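Local coordinates for phosphoprotein (Spring viremia of carp virus, PDB 7C5Z) that probably acts in viral RNA replication as a polymerase cofactor and nucleoprotein chaperone, and dimerises through its central domain, at residues 44-47 against 48-52. Numbering follows the deposited sequence.
Sequences KNLI and SKMMR
Ile47 has CG2 opposite its backbone N and CG1 opposite its carbonyl carbon (chi1 -71°), which carries the CG2 methyl toward Met51, one turn further along helix 41-62. Met51, a selenomethionine in the crystal like Met50, has CG beside its backbone N and anti to the carbonyl carbon (chi1 -67°), which sets CG over Ile47 O; its SE lies 3.8 Å from Ile47 CG2, the two side chains meeting at a slant. The Leu46-Met50 pair, one residue earlier, meets differently: Leu46 CD1 packs 4.0 Å from Met50 CG, with Met50 SE beside the same leucine branch. The backbone i to i+4 hydrogen bonds of the helix underlie both pairs. Ser48 N bonds to Lys44 O, Lys49 N to Asn45 O at 3.0 Å, Met50 N to Leu46 O, and Met51 N to Ile47 O at 2.8 Å, the last with an N-H...O angle of 167°. The methylene CG of Met50 and that of Met51 each lie 3.2 Å from a carbonyl oxygen of the preceding turn, Leu46 O and Ile47 O respectively. Ser48 packs on Leu68 and Leu76, with its OG hydrogen-bonded to Asp70 OD2, while Lys44 NZ bonds to Gly73 O and Met51 also lies on Leu68, Leu76 and Val78 of the sheet. Ile47 and Met51 touch their own counterparts in the second subunit, and Leu46 packs on Val18 of that subunit. Leu46, Ile47 and Met51 thus give an apolar face to the dimer partner, consistent with cohesion by dispersion and the hydrophobic effect, while the buried serine hydroxyl is satisfied by the aspartate.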
# COMPACT_ATOMS: atom_id res chain seq x y z
N LYS A 44 -2.73 7.43 -8.64
CA LYS A 44 -1.66 7.76 -7.71
C LYS A 44 -2.23 8.27 -6.39
O LYS A 44 -1.76 7.86 -5.31
CB LYS A 44 -0.70 8.77 -8.32
CG LYS A 44 0.60 8.91 -7.54
CD LYS A 44 1.71 9.53 -8.38
CE LYS A 44 1.43 10.99 -8.66
NZ LYS A 44 1.73 11.87 -7.49
N ASN A 45 -3.24 9.13 -6.45
CA ASN A 45 -3.86 9.64 -5.23
C ASN A 45 -4.56 8.53 -4.45
O ASN A 45 -4.52 8.52 -3.21
CB ASN A 45 -4.84 10.77 -5.57
CG ASN A 45 -4.14 12.04 -6.03
OD1 ASN A 45 -2.97 12.27 -5.73
ND2 ASN A 45 -4.87 12.88 -6.76
N LEU A 46 -5.21 7.60 -5.15
CA LEU A 46 -5.84 6.47 -4.46
C LEU A 46 -4.80 5.62 -3.76
O LEU A 46 -4.96 5.26 -2.59
CB LEU A 46 -6.64 5.62 -5.46
CG LEU A 46 -7.21 4.32 -4.90
CD1 LEU A 46 -8.20 4.57 -3.77
CD2 LEU A 46 -7.88 3.52 -6.03
N ILE A 47 -3.70 5.32 -4.45
CA ILE A 47 -2.64 4.52 -3.85
C ILE A 47 -2.06 5.22 -2.63
O ILE A 47 -1.82 4.59 -1.59
CB ILE A 47 -1.56 4.21 -4.90
CG1 ILE A 47 -2.11 3.21 -5.92
CG2 ILE A 47 -0.28 3.67 -4.25
CD1 ILE A 47 -1.22 3.06 -7.16
N SER A 48 -1.85 6.54 -2.71
CA SER A 48 -1.34 7.28 -1.58
C SER A 48 -2.29 7.18 -0.39
O SER A 48 -1.84 6.96 0.74
CB SER A 48 -1.11 8.74 -1.99
OG SER A 48 -0.61 9.51 -0.90
N LYS A 49 -3.60 7.27 -0.64
CA LYS A 49 -4.58 7.23 0.45
C LYS A 49 -4.68 5.83 1.05
O LYS A 49 -4.83 5.68 2.27
CB LYS A 49 -5.94 7.70 -0.06
CG LYS A 49 -6.01 9.20 -0.25
CD LYS A 49 -7.44 9.68 -0.24
CE LYS A 49 -7.52 11.19 -0.40
NZ LYS A 49 -6.56 11.87 0.53
N MSE A 50 -4.55 4.80 0.22
CA MSE A 50 -4.55 3.43 0.72
C MSE A 50 -3.29 3.17 1.55
O MSE A 50 -3.37 2.57 2.62
CB MSE A 50 -4.66 2.44 -0.44
CG MSE A 50 -6.00 2.54 -1.15
SE MSE A 50 -6.24 1.10 -2.45
CE MSE A 50 -5.54 -0.37 -1.36
N MSE A 51 -2.14 3.63 1.06
CA MSE A 51 -0.91 3.48 1.83
C MSE A 51 -1.02 4.20 3.17
O MSE A 51 -0.65 3.65 4.21
CB MSE A 51 0.30 3.98 1.04
CG MSE A 51 0.58 3.12 -0.16
SE MSE A 51 2.05 3.81 -1.25
CE MSE A 51 3.35 3.94 0.13
N ARG A 52 -1.53 5.44 3.15
CA ARG A 52 -1.64 6.19 4.39
C ARG A 52 -2.55 5.48 5.39
O ARG A 52 -2.23 5.41 6.59
CB ARG A 52 -2.13 7.61 4.10
CG ARG A 52 -2.04 8.53 5.29
CD ARG A 52 -2.59 9.91 4.97
NE ARG A 52 -1.89 10.58 3.87
CZ ARG A 52 -0.73 11.23 3.99
NH1 ARG A 52 -0.11 11.28 5.16
NH2 ARG A 52 -0.19 11.83 2.94